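PDB 3BT3: glyoxalase-related enzyme, AraC type from Clostridium phytofermentans, which is of unknown function but has a glyoxalase-like VOC fold and probably serves as the effector-sensing part of an AraC-type transcription regulator. Local coordinates for residues 43-48 / 61-66; 33-38 / 133-138; 23-28 / 79-84. One frame throughout, in Å; residues are numbered along the deposited sequence.

Interaction 1. Residues 43-48 / 61-66; sequences LGWSGD and GCVFDY
W45 lies flat against the backbone where the chain leaves strand 61-64. D65 covers one face of its indole, with D65 CA 3.9 Å from the centroid of the five-membered ring and 14° off the ring normal, a CH-pi contact. D65 CB extends this cover over CE2, and on the six-membered ring W45 CE3 meets V63 CG2 at 4.1 Å. The first torsion (chi1 -73°) sets W45 CG beside its backbone N; D65 N lies over the ring face, with W45 CE3 3.6 Å from it. L43 CD1 takes the opposite face, near the rim.

Beyond the indole the backbones pair. S46 and F64 exchange two bonds, S46 N to F64 O at 2.9 Å and almost straight (175°), and F64 N to S46 O at 3.0 Å; D48 and C62 do the same further on. Between them G47 and V63 form a non-hydrogen-bonded pair, the CA of G47 just 4.2 Å from the CA of V63, and V63 CA makes a CA-H...O contact to S46 O. On the face bearing S46 and F64, S46 CB rests 3.7 Å from CE1 of the F64 ring. A water lies within hydrogen-bonding distance of G44 O, S46 OG and D65 O.

Further out, V63 packs against V36 and F39 of helix 32-41, while W45 NE1 is hydrogen-bonded to the hydroxyl of Y18 of the second subunit, so the tryptophan also belongs to the dimer interface. The contact is an antiparallel beta hairpin, whose strand 46-52 is an edge strand, within this chain, of one of the two mixed four-stranded sheets of this VOC fold.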
ATOM      1  N   LEU A  43       6.955   0.492  16.771  1.00 32.13           N
ATOM      2  CA  LEU A  43       7.720  -0.036  15.655  1.00 28.87           C
ATOM      3  C   LEU A  43       9.028   0.701  15.407  1.00 29.18           C
ATOM      4  O   LEU A  43       9.848   0.260  14.602  1.00 27.86           O
ATOM      5  CB  LEU A  43       6.880  -0.017  14.378  1.00 28.87           C
ATOM      6  CG  LEU A  43       5.674  -0.956  14.328  1.00 29.41           C
ATOM      7  CD1 LEU A  43       5.116  -0.963  12.905  1.00 25.99           C
ATOM      8  CD2 LEU A  43       6.083  -2.371  14.751  1.00 26.41           C
ATOM      9  N   GLY A  44       9.224   1.827  16.088  1.00 27.79           N
ATOM     10  CA  GLY A  44      10.448   2.586  15.898  1.00 26.46           C
ATOM     11  C   GLY A  44      10.503   3.344  14.582  1.00 26.70           C
ATOM     12  O   GLY A  44      11.582   3.628  14.068  1.00 26.80           O
ATOM     13  N   TRP A  45       9.339   3.668  14.029  1.00 24.89           N
ATOM     14  CA  TRP A  45       9.264   4.415  12.777  1.00 26.06           C
ATOM     15  C   TRP A  45       9.231   5.926  13.043  1.00 27.13           C
ATOM     16  O   TRP A  45       9.267   6.368  14.186  1.00 27.25           O
ATOM     17  CB  TRP A  45       8.002   4.018  12.009  1.00 24.59           C
ATOM     18  CG  TRP A  45       8.050   2.664  11.393  1.00 27.18           C
ATOM     19  CD1 TRP A  45       8.700   1.560  11.874  1.00 26.75           C
ATOM     20  CD2 TRP A  45       7.361   2.240  10.210  1.00 26.16           C
ATOM     21  NE1 TRP A  45       8.453   0.478  11.064  1.00 27.42           N
ATOM     22  CE2 TRP A  45       7.632   0.867  10.037  1.00 25.12           C
ATOM     23  CE3 TRP A  45       6.536   2.889   9.280  1.00 26.84           C
ATOM     24  CZ2 TRP A  45       7.107   0.129   8.975  1.00 24.99           C
ATOM     25  CZ3 TRP A  45       6.014   2.157   8.224  1.00 26.18           C
ATOM     26  CH2 TRP A  45       6.303   0.789   8.080  1.00 26.53           C
ATOM     27  N   SER A  46       9.159   6.711  11.977  1.00 29.21           N
ATOM     28  CA  SER A  46       9.098   8.158  12.099  1.00 31.54           C
ATOM     29  C   SER A  46       7.840   8.648  11.414  1.00 33.12           C
ATOM     30  O   SER A  46       7.300   7.972  10.543  1.00 34.28           O
ATOM     31  CB  SER A  46      10.326   8.804  11.457  1.00 32.03           C
ATOM     32  OG  SER A  46      11.479   8.559  12.240  1.00 37.09           O
ATOM     33  N   GLY A  47       7.362   9.818  11.806  1.00 33.46           N
ATOM     34  CA  GLY A  47       6.156  10.319  11.188  1.00 36.25           C
ATOM     35  C   GLY A  47       6.018  11.818  11.241  1.00 36.50           C
ATOM     36  O   GLY A  47       6.755  12.501  11.947  1.00 35.60           O
ATOM     37  N   ASP A  48       5.065  12.331  10.481  1.00 38.30           N
ATOM     38  CA  ASP A  48       4.826  13.758  10.451  1.00 40.94           C
ATOM     39  C   ASP A  48       3.438  14.032   9.917  1.00 39.99           C
ATOM     40  O   ASP A  48       3.004  13.433   8.935  1.00 41.14           O
ATOM     41  CB  ASP A  48       5.883  14.456   9.588  1.00 44.91           C
ATOM     42  CG  ASP A  48       5.717  15.965   9.569  1.00 50.15           C
ATOM     43  OD1 ASP A  48       4.953  16.471   8.718  1.00 52.93           O
ATOM     44  OD2 ASP A  48       6.340  16.647  10.413  1.00 52.97           O
ATOM     45  N   GLY A  61      -1.034  12.879   6.540  1.00 22.58           N
ATOM     46  CA  GLY A  61       0.292  12.725   7.094  1.00 22.41           C
ATOM     47  C   GLY A  61       0.886  11.418   6.621  1.00 23.53           C
ATOM     48  O   GLY A  61       0.356  10.787   5.703  1.00 23.43           O
ATOM     49  N   CYS A  62       1.991  11.002   7.226  1.00 22.87           N
ATOM     50  CA  CYS A  62       2.572   9.745   6.829  1.00 27.43           C
ATOM     51  C   CYS A  62       3.581   9.245   7.826  1.00 26.94           C
ATOM     52  O   CYS A  62       4.033   9.989   8.695  1.00 28.24           O
ATOM     53  CB  CYS A  62       3.215   9.869   5.449  1.00 29.39           C
ATOM     54  SG  CYS A  62       4.554  11.037   5.389  1.00 46.01           S
ATOM     55  N   VAL A  63       3.900   7.962   7.707  1.00 25.76           N
ATOM     56  CA  VAL A  63       4.881   7.320   8.559  1.00 26.86           C
ATOM     57  C   VAL A  63       5.801   6.501   7.662  1.00 28.41           C
ATOM     58  O   VAL A  63       5.380   5.974   6.638  1.00 28.76           O
ATOM     59  CB  VAL A  63       4.212   6.401   9.623  1.00 25.59           C
ATOM     60  CG1 VAL A  63       3.456   7.253  10.612  1.00 22.67           C
ATOM     61  CG2 VAL A  63       3.266   5.400   8.958  1.00 23.56           C
ATOM     62  N   PHE A  64       7.066   6.412   8.043  1.00 30.55           N
ATOM     63  CA  PHE A  64       8.041   5.673   7.268  1.00 32.44           C
ATOM     64  C   PHE A  64       9.051   5.045   8.208  1.00 33.94           C
ATOM     65  O   PHE A  64       9.267   5.544   9.324  1.00 30.96           O
ATOM     66  CB  PHE A  64       8.735   6.600   6.265  1.00 34.53           C
ATOM     67  CG  PHE A  64       8.672   8.057   6.637  1.00 37.04           C
ATOM     68  CD1 PHE A  64       9.431   8.557   7.690  1.00 38.82           C
ATOM     69  CD2 PHE A  64       7.832   8.927   5.945  1.00 38.46           C
ATOM     70  CE1 PHE A  64       9.356   9.905   8.057  1.00 40.31           C
ATOM     71  CE2 PHE A  64       7.748  10.273   6.301  1.00 40.54           C
ATOM     72  CZ  PHE A  64       8.511  10.765   7.361  1.00 39.52           C
ATOM     73  N   ASP A  65       9.659   3.948   7.756  1.00 35.20           N
ATOM     74  CA  ASP A  65      10.628   3.226   8.565  1.00 38.66           C
ATOM     75  C   ASP A  65      11.975   3.925   8.728  1.00 39.47           C
ATOM     76  O   ASP A  65      12.639   3.740   9.739  1.00 39.85           O
ATOM     77  CB  ASP A  65      10.821   1.806   8.020  1.00 40.35           C
ATOM     78  CG  ASP A  65      11.176   1.785   6.543  1.00 44.87           C
ATOM     79  OD1 ASP A  65      10.324   2.158   5.699  1.00 46.29           O
ATOM     80  OD2 ASP A  65      12.317   1.392   6.224  1.00 46.05           O
ATOM     81  N   TYR A  66      12.371   4.736   7.754  1.00 42.35           N
ATOM     82  CA  TYR A  66      13.644   5.459   7.837  1.00 46.50           C
ATOM     83  C   TYR A  66      13.518   6.790   8.583  1.00 49.33           C
ATOM     84  O   TYR A  66      12.423   7.177   8.983  1.00 46.74           O
ATOM     85  CB  TYR A  66      14.219   5.690   6.428  1.00 46.68           C
ATOM     86  CG  TYR A  66      13.188   5.915   5.342  1.00 47.45           C
ATOM     87  CD1 TYR A  66      12.808   7.203   4.956  1.00 46.82           C
ATOM     88  CD2 TYR A  66      12.580   4.829   4.704  1.00 48.43           C
ATOM     89  CE1 TYR A  66      11.841   7.404   3.953  1.00 48.17           C
ATOM     90  CE2 TYR A  66      11.615   5.017   3.710  1.00 49.40           C
ATOM     91  CZ  TYR A  66      11.249   6.301   3.339  1.00 49.18           C
ATOM     92  OH  TYR A  66      10.280   6.466   2.370  1.00 50.17           O
TER
HETATM   93  O   HOH W   1      12.530   5.734  12.032  1.00 42.39           O

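Interaction 2. Residues 33-38 / 133-138; sequences DKTVKW and TTDGCI
T35 of the helix reaches D135 of a distant loop through a short hydrogen bond, OG1 to OD1 at 2.6 Å, although 94 residues lie between the two segments. The carboxylate receives it on the syn lone pair of OD1, and the hydroxyl of Y27 is hydrogen-bonded to the same oxygen, so two bonds grip it. T35 OG1 is in turn linked to T29 OG1, which joins the pair to strand 26-29.

One residue earlier, K34 bends its exposed chain at chi3 and chi4 to bring NZ to T134, and NZ gives a hydrogen bond to T134 OG1 at 2.8 Å. The salt bridge from K34 NZ to D135 OD2 is long, at 3.9 Å.

The receiving loop is the connection between antiparallel strands 126-132 and 138-144 of the second sheet, so helix 32-41 here meets the sheet it does not adjoin in sequence, a packing of one half of the VOC fold on the other. T133 to G136 form a type I beta turn, and T133 OG1 accepts from D135 N at 3.1 Å, an ST turn; the hydroxyl of Y27 is also hydrogen-bonded to T133 OG1.

The apolar part is carried by W38. Its CG, anti to the backbone N (chi1 -177°), is sent toward the loop, and T133 CA and T134 N lie over one face of the indole. T133 CA sits 3.8 Å from the centroid of the six-membered ring, 21° off the normal, in a CH-pi contact. T133 CG2 reaches W38 CZ3 at 3.6 Å, while T134 CB touches CD1 at the pyrrole end. W113 packs against W38 edge-to-face.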
ATOM      1  N   ASP A  33      -2.491  11.720  15.291  1.00 26.26           N
ATOM      2  CA  ASP A  33      -1.435  11.867  16.280  1.00 26.39           C
ATOM      3  C   ASP A  33      -1.195  10.584  17.067  1.00 28.21           C
ATOM      4  O   ASP A  33      -0.048  10.154  17.221  1.00 28.03           O
ATOM      5  CB  ASP A  33      -1.776  13.000  17.237  1.00 29.10           C
ATOM      6  CG  ASP A  33      -1.467  14.359  16.653  1.00 32.96           C
ATOM      7  OD1 ASP A  33      -0.268  14.702  16.563  1.00 33.81           O
ATOM      8  OD2 ASP A  33      -2.418  15.078  16.275  1.00 33.20           O
ATOM      9  N   LYS A  34      -2.270   9.965  17.554  1.00 27.98           N
ATOM     10  CA  LYS A  34      -2.132   8.730  18.321  1.00 29.18           C
ATOM     11  C   LYS A  34      -1.538   7.614  17.452  1.00 27.92           C
ATOM     12  O   LYS A  34      -0.723   6.820  17.928  1.00 26.92           O
ATOM     13  CB  LYS A  34      -3.490   8.291  18.899  1.00 31.36           C
ATOM     14  CG  LYS A  34      -3.433   6.966  19.669  1.00 32.62           C
ATOM     15  CD  LYS A  34      -4.721   6.670  20.436  1.00 37.30           C
ATOM     16  CE  LYS A  34      -5.837   6.182  19.523  1.00 40.34           C
ATOM     17  NZ  LYS A  34      -5.557   4.826  18.952  1.00 40.81           N
ATOM     18  N   THR A  35      -1.947   7.565  16.184  1.00 25.51           N
ATOM     19  CA  THR A  35      -1.455   6.561  15.243  1.00 24.91           C
ATOM     20  C   THR A  35       0.034   6.752  14.994  1.00 25.21           C
ATOM     21  O   THR A  35       0.804   5.797  14.999  1.00 25.92           O
ATOM     22  CB  THR A  35      -2.196   6.656  13.909  1.00 24.98           C
ATOM     23  OG1 THR A  35      -3.570   6.314  14.118  1.00 24.89           O
ATOM     24  CG2 THR A  35      -1.586   5.714  12.871  1.00 21.90           C
ATOM     25  N   VAL A  36       0.430   8.001  14.799  1.00 25.35           N
ATOM     26  CA  VAL A  36       1.828   8.333  14.566  1.00 25.79           C
ATOM     27  C   VAL A  36       2.695   8.023  15.792  1.00 26.95           C
ATOM     28  O   VAL A  36       3.835   7.578  15.650  1.00 26.80           O
ATOM     29  CB  VAL A  36       1.968   9.828  14.199  1.00 25.00           C
ATOM     30  CG1 VAL A  36       3.400  10.284  14.355  1.00 24.91           C
ATOM     31  CG2 VAL A  36       1.508  10.051  12.779  1.00 20.93           C
ATOM     32  N   LYS A  37       2.161   8.260  16.987  1.00 27.63           N
ATOM     33  CA  LYS A  37       2.913   8.003  18.211  1.00 28.37           C
ATOM     34  C   LYS A  37       3.122   6.507  18.363  1.00 27.50           C
ATOM     35  O   LYS A  37       4.160   6.054  18.845  1.00 27.58           O
ATOM     36  CB  LYS A  37       2.173   8.558  19.430  1.00 29.83           C
ATOM     37  CG  LYS A  37       2.440  10.029  19.676  1.00 37.54           C
ATOM     38  CD  LYS A  37       1.525  10.605  20.753  1.00 41.64           C
ATOM     39  CE  LYS A  37       1.958  12.017  21.182  1.00 44.08           C
ATOM     40  NZ  LYS A  37       1.986  13.006  20.055  1.00 47.19           N
ATOM     41  N   TRP A  38       2.135   5.740  17.919  1.00 26.51           N
ATOM     42  CA  TRP A  38       2.218   4.298  18.007  1.00 26.49           C
ATOM     43  C   TRP A  38       3.322   3.800  17.068  1.00 27.64           C
ATOM     44  O   TRP A  38       4.198   3.027  17.479  1.00 26.31           O
ATOM     45  CB  TRP A  38       0.877   3.671  17.635  1.00 25.98           C
ATOM     46  CG  TRP A  38       0.877   2.196  17.773  1.00 26.64           C
ATOM     47  CD1 TRP A  38       0.666   1.476  18.916  1.00 26.48           C
ATOM     48  CD2 TRP A  38       1.163   1.248  16.747  1.00 25.62           C
ATOM     49  NE1 TRP A  38       0.807   0.135  18.666  1.00 28.57           N
ATOM     50  CE2 TRP A  38       1.115  -0.036  17.340  1.00 28.88           C
ATOM     51  CE3 TRP A  38       1.457   1.354  15.383  1.00 27.17           C
ATOM     52  CZ2 TRP A  38       1.359  -1.209  16.611  1.00 26.05           C
ATOM     53  CZ3 TRP A  38       1.697   0.186  14.657  1.00 27.45           C
ATOM     54  CH2 TRP A  38       1.646  -1.077  15.277  1.00 25.20           C
ATOM     55  N   THR A 133      -2.395  -2.864  15.161  1.00 27.64           N
ATOM     56  CA  THR A 133      -2.042  -1.485  15.490  1.00 27.86           C
ATOM     57  C   THR A 133      -2.976  -0.908  16.530  1.00 27.70           C
ATOM     58  O   THR A 133      -3.961  -1.542  16.907  1.00 26.57           O
ATOM     59  CB  THR A 133      -2.097  -0.556  14.257  1.00 28.05           C
ATOM     60  OG1 THR A 133      -3.461  -0.381  13.833  1.00 27.59           O
ATOM     61  CG2 THR A 133      -1.287  -1.139  13.133  1.00 27.43           C
ATOM     62  N   THR A 134      -2.665   0.306  16.976  1.00 29.53           N
ATOM     63  CA  THR A 134      -3.477   0.995  17.977  1.00 31.75           C
ATOM     64  C   THR A 134      -4.850   1.298  17.398  1.00 32.39           C
ATOM     65  O   THR A 134      -5.782   1.598  18.131  1.00 33.81           O
ATOM     66  CB  THR A 134      -2.833   2.343  18.425  1.00 31.94           C
ATOM     67  OG1 THR A 134      -3.576   2.893  19.518  1.00 33.94           O
ATOM     68  CG2 THR A 134      -2.849   3.355  17.288  1.00 32.50           C
ATOM     69  N   ASP A 135      -4.965   1.217  16.076  1.00 32.64           N
ATOM     70  CA  ASP A 135      -6.227   1.501  15.407  1.00 32.66           C
ATOM     71  C   ASP A 135      -7.020   0.244  15.092  1.00 32.27           C
ATOM     72  O   ASP A 135      -8.149   0.327  14.624  1.00 31.02           O
ATOM     73  CB  ASP A 135      -5.958   2.276  14.118  1.00 33.63           C
ATOM     74  CG  ASP A 135      -5.290   3.611  14.377  1.00 36.98           C
ATOM     75  OD1 ASP A 135      -4.173   3.848  13.867  1.00 35.49           O
ATOM     76  OD2 ASP A 135      -5.889   4.424  15.108  1.00 39.04           O
ATOM     77  N   GLY A 136      -6.420  -0.918  15.331  1.00 32.64           N
ATOM     78  CA  GLY A 136      -7.109  -2.165  15.057  1.00 32.30           C
ATOM     79  C   GLY A 136      -6.725  -2.908  13.783  1.00 32.06           C
ATOM     80  O   GLY A 136      -7.050  -4.083  13.659  1.00 32.52           O
ATOM     81  N   CYS A 137      -6.045  -2.253  12.843  1.00 30.18           N
ATOM     82  CA  CYS A 137      -5.653  -2.920  11.602  1.00 30.92           C
ATOM     83  C   CYS A 137      -4.567  -3.930  11.874  1.00 29.47           C
ATOM     84  O   CYS A 137      -3.871  -3.865  12.895  1.00 28.69           O
ATOM     85  CB  CYS A 137      -5.076  -1.954  10.564  1.00 33.29           C
ATOM     86  SG  CYS A 137      -5.593  -0.274  10.671  1.00 44.80           S
ATOM     87  N   ILE A 138      -4.406  -4.835  10.917  1.00 27.22           N
ATOM     88  CA  ILE A 138      -3.403  -5.877  10.984  1.00 24.90           C
ATOM     89  C   ILE A 138      -2.248  -5.575  10.041  1.00 24.25           C
ATOM     90  O   ILE A 138      -2.458  -5.214   8.879  1.00 24.56           O
ATOM     91  CB  ILE A 138      -3.986  -7.256  10.572  1.00 24.43           C
ATOM     92  CG1 ILE A 138      -5.163  -7.635  11.478  1.00 25.19           C
ATOM     93  CG2 ILE A 138      -2.894  -8.305  10.604  1.00 21.58           C
ATOM     94  CD1 ILE A 138      -4.851  -7.597  12.961  1.00 25.20           C
TER

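Interaction 3. Residues 23-28 / 79-84; sequences NGPVYF and RGFHLF
P25 and F81 form the tight end of the contact: CG of the proline ring lies 3.5 Å from CD1 of F81, the two side chains crossing at about a right angle. From the next residues Y27 turns a ring edge toward the F81 face, with planes at 72°, and Y27 CD2 meets L83 CD2 at 3.7 Å where the two side chains run side by side in the same direction. This face is buried; helix 32-41 covers it with T35 against Y27 and V36 against L83.

The other face, bearing V26, H82, F28 and F84, is more accessible to solvent toward its far end, where F28 and F84 are partly exposed. Their rings meet obliquely, and F28 CE1 touches F84 CB at 3.6 Å. V26 CG1 comes in at the edge of the F84 ring. H82 is buried: its ND1 donates to G24 O at 3.3 Å, with the carbonyl oxygen in the imidazole plane but the donor 61° above the plane of the carbonyl. F95 of the second subunit meets both H82 and F84 edge-to-face.

Between the faces the backbones are stitched by H82 N to P25 O (2.9 Å) and F84 N to Y27 O (3.1 Å), with a weak bond from Y27 N to H82 O. The short strand segments 26-28 and 81-84 run parallel, their directions 33° apart. This parallel pairing sets strand 26-29, an edge strand within this chain, beside 81-85, giving the 1-4-3-2 strand order characteristic of the beta-alpha-beta-beta-beta module of the VOC superfamily.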
ATOM      1  N   ASN A  23       4.144   4.634  -4.971  1.00 31.61           N
ATOM      2  CA  ASN A  23       2.912   3.946  -4.642  1.00 31.31           C
ATOM      3  C   ASN A  23       2.933   3.387  -3.238  1.00 30.09           C
ATOM      4  O   ASN A  23       2.949   2.180  -3.055  1.00 31.34           O
ATOM      5  CB  ASN A  23       2.643   2.815  -5.638  1.00 31.74           C
ATOM      6  CG  ASN A  23       1.316   2.134  -5.390  1.00 34.30           C
ATOM      7  OD1 ASN A  23       0.326   2.789  -5.071  1.00 38.09           O
ATOM      8  ND2 ASN A  23       1.279   0.819  -5.546  1.00 36.45           N
ATOM      9  N   GLY A  24       2.934   4.269  -2.245  1.00 30.46           N
ATOM     10  CA  GLY A  24       2.936   3.826  -0.865  1.00 27.40           C
ATOM     11  C   GLY A  24       1.534   3.442  -0.433  1.00 26.72           C
ATOM     12  O   GLY A  24       0.567   4.059  -0.869  1.00 27.85           O
ATOM     13  N   PRO A  25       1.384   2.418   0.416  1.00 25.65           N
ATOM     14  CA  PRO A  25       0.069   1.975   0.891  1.00 24.75           C
ATOM     15  C   PRO A  25      -0.695   3.045   1.668  1.00 24.90           C
ATOM     16  O   PRO A  25      -0.092   3.957   2.241  1.00 24.90           O
ATOM     17  CB  PRO A  25       0.402   0.759   1.756  1.00 25.25           C
ATOM     18  CG  PRO A  25       1.813   1.000   2.187  1.00 27.41           C
ATOM     19  CD  PRO A  25       2.452   1.555   0.944  1.00 25.68           C
ATOM     20  N   VAL A  26      -2.024   2.936   1.667  1.00 23.49           N
ATOM     21  CA  VAL A  26      -2.871   3.884   2.385  1.00 25.13           C
ATOM     22  C   VAL A  26      -3.295   3.329   3.739  1.00 26.12           C
ATOM     23  O   VAL A  26      -3.417   2.118   3.914  1.00 29.64           O
ATOM     24  CB  VAL A  26      -4.135   4.230   1.594  1.00 23.98           C
ATOM     25  CG1 VAL A  26      -3.750   4.986   0.334  1.00 23.45           C
ATOM     26  CG2 VAL A  26      -4.922   2.953   1.274  1.00 21.01           C
ATOM     27  N   TYR A  27      -3.533   4.220   4.692  1.00 24.67           N
ATOM     28  CA  TYR A  27      -3.922   3.820   6.043  1.00 24.74           C
ATOM     29  C   TYR A  27      -4.902   4.860   6.610  1.00 24.98           C
ATOM     30  O   TYR A  27      -4.622   6.054   6.590  1.00 26.63           O
ATOM     31  CB  TYR A  27      -2.654   3.744   6.892  1.00 23.82           C
ATOM     32  CG  TYR A  27      -2.825   3.229   8.293  1.00 23.88           C
ATOM     33  CD1 TYR A  27      -2.279   2.000   8.675  1.00 21.46           C
ATOM     34  CD2 TYR A  27      -3.496   3.985   9.255  1.00 21.83           C
ATOM     35  CE1 TYR A  27      -2.394   1.544   9.986  1.00 20.58           C
ATOM     36  CE2 TYR A  27      -3.616   3.540  10.559  1.00 21.98           C
ATOM     37  CZ  TYR A  27      -3.064   2.322  10.920  1.00 21.09           C
ATOM     38  OH  TYR A  27      -3.170   1.895  12.218  1.00 18.19           O
ATOM     39  N   PHE A  28      -6.047   4.422   7.110  1.00 23.69           N
ATOM     40  CA  PHE A  28      -7.012   5.380   7.636  1.00 25.31           C
ATOM     41  C   PHE A  28      -7.072   5.435   9.155  1.00 24.01           C
ATOM     42  O   PHE A  28      -6.978   4.416   9.822  1.00 26.45           O
ATOM     43  CB  PHE A  28      -8.394   5.084   7.041  1.00 25.59           C
ATOM     44  CG  PHE A  28      -8.438   5.252   5.554  1.00 27.62           C
ATOM     45  CD1 PHE A  28      -8.627   6.508   4.987  1.00 28.59           C
ATOM     46  CD2 PHE A  28      -8.174   4.174   4.717  1.00 27.99           C
ATOM     47  CE1 PHE A  28      -8.540   6.687   3.602  1.00 28.96           C
ATOM     48  CE2 PHE A  28      -8.085   4.342   3.344  1.00 28.89           C
ATOM     49  CZ  PHE A  28      -8.268   5.602   2.783  1.00 29.34           C
ATOM     50  N   ARG A  79       8.144   4.683   0.696  1.00 48.18           N
ATOM     51  CA  ARG A  79       7.655   3.334   0.942  1.00 46.23           C
ATOM     52  C   ARG A  79       6.996   3.168   2.311  1.00 43.33           C
ATOM     53  O   ARG A  79       6.985   2.075   2.867  1.00 43.38           O
ATOM     54  CB  ARG A  79       8.791   2.319   0.801  1.00 48.23           C
ATOM     55  CG  ARG A  79       9.852   2.418   1.877  1.00 51.49           C
ATOM     56  CD  ARG A  79      10.529   1.074   2.038  1.00 55.09           C
ATOM     57  NE  ARG A  79      11.048   0.591   0.765  1.00 56.98           N
ATOM     58  CZ  ARG A  79      12.315   0.717   0.378  1.00 59.01           C
ATOM     59  NH1 ARG A  79      13.202   1.307   1.172  1.00 57.53           N
ATOM     60  NH2 ARG A  79      12.689   0.264  -0.811  1.00 58.82           N
ATOM     61  N   GLY A  80       6.459   4.251   2.860  1.00 40.22           N
ATOM     62  CA  GLY A  80       5.793   4.155   4.147  1.00 37.39           C
ATOM     63  C   GLY A  80       4.289   4.090   3.941  1.00 33.58           C
ATOM     64  O   GLY A  80       3.821   3.596   2.915  1.00 34.93           O
ATOM     65  N   PHE A  81       3.529   4.572   4.917  1.00 30.13           N
ATOM     66  CA  PHE A  81       2.071   4.596   4.803  1.00 28.35           C
ATOM     67  C   PHE A  81       1.591   6.038   4.712  1.00 26.83           C
ATOM     68  O   PHE A  81       2.114   6.916   5.397  1.00 26.35           O
ATOM     69  CB  PHE A  81       1.414   3.958   6.031  1.00 29.51           C
ATOM     70  CG  PHE A  81       1.517   2.463   6.078  1.00 30.80           C
ATOM     71  CD1 PHE A  81       0.596   1.665   5.403  1.00 31.10           C
ATOM     72  CD2 PHE A  81       2.535   1.847   6.802  1.00 31.03           C
ATOM     73  CE1 PHE A  81       0.688   0.272   5.447  1.00 31.61           C
ATOM     74  CE2 PHE A  81       2.640   0.457   6.853  1.00 31.22           C
ATOM     75  CZ  PHE A  81       1.712  -0.332   6.175  1.00 31.49           C
ATOM     76  N   HIS A  82       0.618   6.287   3.845  1.00 26.43           N
ATOM     77  CA  HIS A  82       0.027   7.614   3.739  1.00 25.43           C
ATOM     78  C   HIS A  82      -1.088   7.528   4.771  1.00 24.53           C
ATOM     79  O   HIS A  82      -1.787   6.524   4.820  1.00 24.68           O
ATOM     80  CB  HIS A  82      -0.601   7.850   2.366  1.00 25.70           C
ATOM     81  CG  HIS A  82       0.390   8.069   1.269  1.00 28.05           C
ATOM     82  ND1 HIS A  82       0.662   7.118   0.308  1.00 27.36           N
ATOM     83  CD2 HIS A  82       1.166   9.140   0.974  1.00 26.70           C
ATOM     84  CE1 HIS A  82       1.565   7.595  -0.532  1.00 27.86           C
ATOM     85  NE2 HIS A  82       1.886   8.819  -0.151  1.00 27.78           N
ATOM     86  N   LEU A  83      -1.241   8.553   5.600  1.00 25.17           N
ATOM     87  CA  LEU A  83      -2.293   8.553   6.617  1.00 24.77           C
ATOM     88  C   LEU A  83      -3.381   9.571   6.271  1.00 26.09           C
ATOM     89  O   LEU A  83      -3.087  10.749   6.047  1.00 24.42           O
ATOM     90  CB  LEU A  83      -1.703   8.887   7.989  1.00 23.65           C
ATOM     91  CG  LEU A  83      -0.492   8.050   8.439  1.00 22.74           C
ATOM     92  CD1 LEU A  83       0.189   8.720   9.630  1.00 21.31           C
ATOM     93  CD2 LEU A  83      -0.935   6.648   8.805  1.00 15.57           C
ATOM     94  N   PHE A  84      -4.626   9.098   6.232  1.00 25.86           N
ATOM     95  CA  PHE A  84      -5.802   9.915   5.931  1.00 25.71           C
ATOM     96  C   PHE A  84      -6.816   9.781   7.071  1.00 28.82           C
ATOM     97  O   PHE A  84      -6.877   8.745   7.736  1.00 29.05           O
ATOM     98  CB  PHE A  84      -6.475   9.429   4.639  1.00 24.91           C
ATOM     99  CG  PHE A  84      -5.606   9.518   3.426  1.00 27.43           C
ATOM    100  CD1 PHE A  84      -5.409  10.738   2.780  1.00 27.78           C
ATOM    101  CD2 PHE A  84      -4.967   8.387   2.933  1.00 26.46           C
ATOM    102  CE1 PHE A  84      -4.583  10.829   1.654  1.00 25.18           C
ATOM    103  CE2 PHE A  84      -4.142   8.470   1.811  1.00 27.91           C
ATOM    104  CZ  PHE A  84      -3.949   9.696   1.172  1.00 26.27           C
TER

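Overall arrangement
From the N terminus the chain passes through 23-28, runs into helix 32-41 with segment 33-38, and then enters the hairpin of interaction 1, which closes a short loop. Segment 79-84 returns beside 23-28, so interaction 3 encloses interaction 1 and completes the first sheet; strands 58-64 and 81-85 join the two contacts through probable backbone hydrogen bonds from L83 N to G61 O and from F81 N to V63 O. Only after the second sheet is largely built does 133-138 reach the helix: interaction 2 also encloses interaction 1 but crosses interaction 3. The Y27 hydroxyl, hydrogen-bonded to T133 OG1 and D135 OD1, connects these two, tying the first sheet to the connecting loop of the second.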